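Local atomic coordinates of aminoglycoside phosphotransferase (Mycobacterium smegmatis, PDB entry 6EF6), a protein that phosphorylates (S)-1-amino-2-propanol as part of the aminoacetone utilization microcompartment pathway. Residues 207-218 with 298-309. Sequence-based numbering, arbitrary orientation.
Sequences AQDLLHRKLEEY and ADEAMLPSFVFL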
loop_
_atom_site.group_PDB
_atom_site.type_symbol
_atom_site.label_atom_id
_atom_site.label_comp_id
_atom_site.label_asym_id
_atom_site.label_seq_id
_atom_site.Cartn_x
_atom_site.Cartn_y
_atom_site.Cartn_z
ATOM N N ALA A 207 6.293 -21.964 -8.007
ATOM C CA ALA A 207 6.195 -21.334 -6.698
ATOM C C ALA A 207 4.837 -20.689 -6.520
ATOM O O ALA A 207 4.236 -20.818 -5.434
ATOM C CB ALA A 207 7.320 -20.305 -6.516
ATOM N N GLN A 208 4.288 -20.044 -7.565
ATOM C CA GLN A 208 2.928 -19.496 -7.503
ATOM C C GLN A 208 1.917 -20.569 -7.164
ATOM O O GLN A 208 0.962 -20.334 -6.401
ATOM C CB GLN A 208 2.555 -18.894 -8.866
ATOM C CG GLN A 208 1.151 -18.371 -8.935
ATOM C CD GLN A 208 0.687 -18.217 -10.332
ATOM O OE1 GLN A 208 0.555 -17.111 -10.848
ATOM N NE2 GLN A 208 0.410 -19.321 -10.998
ATOM N N ASP A 209 2.008 -21.722 -7.811
ATOM C CA ASP A 209 1.025 -22.774 -7.593
ATOM C C ASP A 209 1.118 -23.351 -6.176
ATOM O O ASP A 209 0.094 -23.681 -5.571
ATOM C CB ASP A 209 1.168 -23.844 -8.698
ATOM C CG ASP A 209 0.730 -23.355 -10.068
ATOM O OD1 ASP A 209 0.036 -22.318 -10.236
ATOM O OD2 ASP A 209 1.049 -24.107 -11.007
ATOM N N LEU A 210 2.325 -23.455 -5.628
ATOM C CA LEU A 210 2.505 -23.842 -4.227
ATOM C C LEU A 210 1.902 -22.789 -3.310
ATOM O O LEU A 210 1.145 -23.130 -2.387
ATOM C CB LEU A 210 4.014 -24.042 -3.949
ATOM C CG LEU A 210 4.297 -24.357 -2.480
ATOM C CD1 LEU A 210 3.550 -25.585 -1.987
ATOM C CD2 LEU A 210 5.804 -24.511 -2.308
ATOM N N LEU A 211 2.139 -21.515 -3.583
ATOM C CA LEU A 211 1.512 -20.440 -2.833
ATOM C C LEU A 211 0.006 -20.549 -2.860
ATOM O O LEU A 211 -0.663 -20.403 -1.831
ATOM C CB LEU A 211 1.957 -19.111 -3.412
ATOM C CG LEU A 211 1.166 -17.873 -2.992
ATOM C CD1 LEU A 211 1.397 -17.601 -1.523
ATOM C CD2 LEU A 211 1.580 -16.679 -3.797
ATOM N N HIS A 212 -0.582 -20.828 -4.033
ATOM C CA HIS A 212 -2.034 -20.969 -4.150
ATOM C C HIS A 212 -2.532 -22.072 -3.226
ATOM O O HIS A 212 -3.527 -21.908 -2.501
ATOM C CB HIS A 212 -2.392 -21.276 -5.625
ATOM C CG HIS A 212 -3.824 -21.068 -5.963
ATOM N ND1 HIS A 212 -4.316 -21.356 -7.221
ATOM C CD2 HIS A 212 -4.875 -20.654 -5.238
ATOM C CE1 HIS A 212 -5.604 -21.087 -7.255
ATOM N NE2 HIS A 212 -5.981 -20.675 -6.061
ATOM N N ARG A 213 -1.862 -23.226 -3.232
ATOM C CA ARG A 213 -2.260 -24.332 -2.365
ATOM C C ARG A 213 -2.131 -23.952 -0.890
ATOM O O ARG A 213 -2.989 -24.302 -0.081
ATOM C CB ARG A 213 -1.422 -25.583 -2.668
ATOM C CG ARG A 213 -1.707 -26.209 -4.035
ATOM C CD ARG A 213 -0.568 -27.154 -4.477
ATOM N NE ARG A 213 -0.018 -27.979 -3.409
ATOM C CZ ARG A 213 1.194 -28.530 -3.429
ATOM N NH1 ARG A 213 1.594 -29.267 -2.401
ATOM N NH2 ARG A 213 2.011 -28.343 -4.468
ATOM N N LYS A 214 -1.110 -23.208 -0.533
ATOM C CA LYS A 214 -0.939 -22.796 0.856
ATOM C C LYS A 214 -2.011 -21.814 1.263
ATOM O O LYS A 214 -2.539 -21.904 2.374
ATOM C CB LYS A 214 0.455 -22.227 1.088
ATOM C CG LYS A 214 1.500 -23.301 0.940
ATOM C CD LYS A 214 2.848 -22.903 1.404
ATOM C CE LYS A 214 2.923 -22.399 2.839
ATOM N NZ LYS A 214 2.496 -23.402 3.860
ATOM N N LEU A 215 -2.382 -20.902 0.381
ATOM C CA LEU A 215 -3.468 -19.976 0.662
ATOM C C LEU A 215 -4.811 -20.667 0.774
ATOM O O LEU A 215 -5.627 -20.294 1.627
ATOM C CB LEU A 215 -3.533 -18.858 -0.372
ATOM C CG LEU A 215 -2.372 -17.852 -0.378
ATOM C CD1 LEU A 215 -2.454 -17.009 -1.619
ATOM C CD2 LEU A 215 -2.419 -16.949 0.865
ATOM N N GLU A 216 -5.055 -21.706 -0.028
ATOM C CA GLU A 216 -6.299 -22.446 0.085
ATOM C C GLU A 216 -6.386 -23.149 1.422
ATOM O O GLU A 216 -7.467 -23.222 2.023
ATOM C CB GLU A 216 -6.419 -23.445 -1.064
ATOM C CG GLU A 216 -6.780 -22.781 -2.381
ATOM C CD GLU A 216 -6.894 -23.779 -3.532
ATOM O OE1 GLU A 216 -6.385 -24.922 -3.404
ATOM O OE2 GLU A 216 -7.493 -23.404 -4.563
ATOM N N GLU A 217 -5.277 -23.719 1.895
ATOM C CA GLU A 217 -5.265 -24.401 3.178
ATOM C C GLU A 217 -5.412 -23.410 4.343
ATOM O O GLU A 217 -6.147 -23.674 5.313
ATOM C CB GLU A 217 -3.972 -25.197 3.285
ATOM C CG GLU A 217 -3.657 -25.938 4.602
ATOM C CD GLU A 217 -2.259 -26.591 4.555
ATOM O OE1 GLU A 217 -1.254 -25.880 4.293
ATOM O OE2 GLU A 217 -2.160 -27.825 4.732
ATOM N N TYR A 218 -4.714 -22.279 4.262
ATOM C CA TYR A 218 -4.780 -21.217 5.274
ATOM C C TYR A 218 -6.190 -20.664 5.386
ATOM O O TYR A 218 -6.679 -20.403 6.480
ATOM C CB TYR A 218 -3.777 -20.148 4.865
ATOM C CG TYR A 218 -3.531 -19.009 5.810
ATOM C CD1 TYR A 218 -3.018 -19.230 7.070
ATOM C CD2 TYR A 218 -3.749 -17.701 5.405
ATOM C CE1 TYR A 218 -2.699 -18.173 7.892
ATOM C CE2 TYR A 218 -3.438 -16.639 6.253
ATOM C CZ TYR A 218 -2.915 -16.900 7.460
ATOM O OH TYR A 218 -2.621 -15.774 8.235
ATOM N N ALA A 298 1.002 -20.323 13.010
ATOM C CA ALA A 298 0.554 -20.656 11.666
ATOM C C ALA A 298 0.557 -19.439 10.769
ATOM O O ALA A 298 0.802 -19.547 9.561
ATOM C CB ALA A 298 -0.834 -21.252 11.725
ATOM N N ASP A 299 0.308 -18.261 11.331
ATOM C CA ASP A 299 0.433 -17.019 10.593
ATOM C C ASP A 299 1.877 -16.656 10.326
ATOM O O ASP A 299 2.234 -16.246 9.200
ATOM C CB ASP A 299 -0.327 -15.908 11.272
ATOM C CG ASP A 299 -1.708 -16.364 11.598
ATOM O OD1 ASP A 299 -1.942 -16.931 12.694
ATOM O OD2 ASP A 299 -2.548 -16.412 10.720
ATOM N N GLU A 300 2.746 -16.813 11.324
ATOM C CA GLU A 300 4.164 -16.573 11.116
ATOM C C GLU A 300 4.715 -17.455 10.015
ATOM O O GLU A 300 5.509 -17.003 9.169
ATOM C CB GLU A 300 4.907 -16.799 12.443
ATOM C CG GLU A 300 6.361 -16.377 12.374
ATOM C CD GLU A 300 7.141 -16.730 13.633
ATOM O OE1 GLU A 300 6.527 -17.115 14.647
ATOM O OE2 GLU A 300 8.373 -16.686 13.556
ATOM N N ALA A 301 4.246 -18.679 9.919
ATOM C CA ALA A 301 4.654 -19.622 8.893
ATOM C C ALA A 301 4.151 -19.244 7.514
ATOM O O ALA A 301 4.729 -19.753 6.532
ATOM C CB ALA A 301 4.168 -21.033 9.263
ATOM N N MET A 302 3.224 -18.303 7.396
ATOM C CA MET A 302 2.756 -17.812 6.116
ATOM C C MET A 302 3.437 -16.523 5.692
ATOM O O MET A 302 3.202 -16.021 4.602
ATOM C CB MET A 302 1.231 -17.621 6.127
ATOM C CG MET A 302 0.479 -18.908 6.026
ATOM S SD MET A 302 0.665 -19.790 4.460
ATOM C CE MET A 302 -0.310 -18.758 3.416
ATOM N N LEU A 303 4.275 -15.933 6.536
ATOM C CA LEU A 303 4.925 -14.674 6.151
ATOM C C LEU A 303 5.740 -14.797 4.865
ATOM O O LEU A 303 5.586 -13.929 3.991
ATOM C CB LEU A 303 5.724 -14.055 7.319
ATOM C CG LEU A 303 4.862 -13.695 8.506
ATOM C CD1 LEU A 303 5.724 -13.158 9.643
ATOM C CD2 LEU A 303 3.793 -12.705 8.190
ATOM N N PRO A 304 6.504 -15.854 4.659
ATOM C CA PRO A 304 7.225 -15.970 3.376
ATOM C C PRO A 304 6.271 -16.047 2.195
ATOM O O PRO A 304 6.539 -15.445 1.124
ATOM C CB PRO A 304 8.082 -17.217 3.566
ATOM C CG PRO A 304 8.251 -17.345 5.065
ATOM C CD PRO A 304 6.929 -16.860 5.631
ATOM N N SER A 305 5.139 -16.756 2.343
ATOM C CA SER A 305 4.138 -16.791 1.293
ATOM C C SER A 305 3.649 -15.393 0.947
ATOM O O SER A 305 3.471 -15.066 -0.238
ATOM C CB SER A 305 2.952 -17.641 1.722
ATOM O OG SER A 305 3.221 -19.036 1.712
ATOM N N PHE A 306 3.395 -14.550 1.941
ATOM C CA PHE A 306 2.921 -13.211 1.671
ATOM C C PHE A 306 3.966 -12.315 1.047
ATOM O O PHE A 306 3.629 -11.424 0.269
ATOM C CB PHE A 306 2.287 -12.577 2.931
ATOM C CG PHE A 306 0.950 -13.222 3.270
ATOM C CD1 PHE A 306 -0.056 -13.261 2.304
ATOM C CD2 PHE A 306 0.734 -13.896 4.452
ATOM C CE1 PHE A 306 -1.273 -13.879 2.531
ATOM C CE2 PHE A 306 -0.535 -14.548 4.708
ATOM C CZ PHE A 306 -1.499 -14.563 3.713
ATOM N N VAL A 307 5.226 -12.490 1.429
ATOM C CA VAL A 307 6.316 -11.801 0.732
ATOM C C VAL A 307 6.310 -12.190 -0.742
ATOM O O VAL A 307 6.461 -11.331 -1.619
ATOM C CB VAL A 307 7.682 -12.053 1.421
ATOM C CG1 VAL A 307 8.801 -11.456 0.612
ATOM C CG2 VAL A 307 7.688 -11.526 2.830
ATOM N N PHE A 308 6.204 -13.478 -1.023
ATOM C CA PHE A 308 6.219 -13.958 -2.406
ATOM C C PHE A 308 5.002 -13.484 -3.205
ATOM O O PHE A 308 5.131 -13.092 -4.360
ATOM C CB PHE A 308 6.410 -15.463 -2.449
ATOM C CG PHE A 308 6.702 -15.944 -3.842
ATOM C CD1 PHE A 308 7.890 -15.590 -4.476
ATOM C CD2 PHE A 308 5.801 -16.699 -4.579
ATOM C CE1 PHE A 308 8.129 -15.980 -5.775
ATOM C CE2 PHE A 308 6.092 -17.102 -5.883
ATOM C CZ PHE A 308 7.247 -16.736 -6.458
ATOM N N LEU A 309 3.837 -13.423 -2.565
ATOM C CA LEU A 309 2.651 -12.843 -3.209
ATOM C C LEU A 309 2.913 -11.395 -3.597
ATOM O O LEU A 309 2.631 -10.965 -4.727
ATOM C CB LEU A 309 1.450 -12.937 -2.242
ATOM C CG LEU A 309 0.154 -12.306 -2.736
ATOM C CD1 LEU A 309 -0.309 -12.804 -4.069
ATOM C CD2 LEU A 309 -0.972 -12.444 -1.711
HETATM O O HOH W 1 2.893 -22.369 6.358
#
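In this buried contact helix 198-218 packs on helix 297-300, the type I turn from E300 to L303 and the start of helix 303-320, and Y218 and M302 form a Met-aromatic pair in it. M302 CG sits over one face of the Y218 ring, 3.9 Å from its centroid. M302 SD lies farther off above the face, 4.8 Å from the centroid of the Y218 ring. M302 is bent at chi2 and chi3, which turns CE back toward helix 198-218, 3.8 Å from L215 CD2. The phenol of Y218 donates a short hydrogen bond from OH to D299 OD2, 2.6 Å long. It uses the anti lone pair of that oxygen, and the ring and carboxylate planes stand 69° apart. R224 gives D299 a weak, long ion pair. Y218 CE2 also meets the edge of the F306 ring, near its plane, 3.8 Å from F306 CZ.

The fold is of the aminoglycoside phosphotransferase type, and the contact lies in its largely helical part. The segments 207-218 and 303-309 run with their N-to-C directions at 129°, and L211 faces S305 where the backbones come nearest. L211 points CG anti to its own N (chi1 166°); CD1 then rests 3.5 Å from S305 O and CD2 reaches L309. K214 CE lies beside M302 SD and S305 OG. K214 NZ donates to a water, which makes a weak bond to A301 O. The hydroxyl of S305 is hydrogen-bonded to Y345 of helix 325-347. Toward the start of 207-218, A207 CB touches F308 CE2 at 3.5 Å.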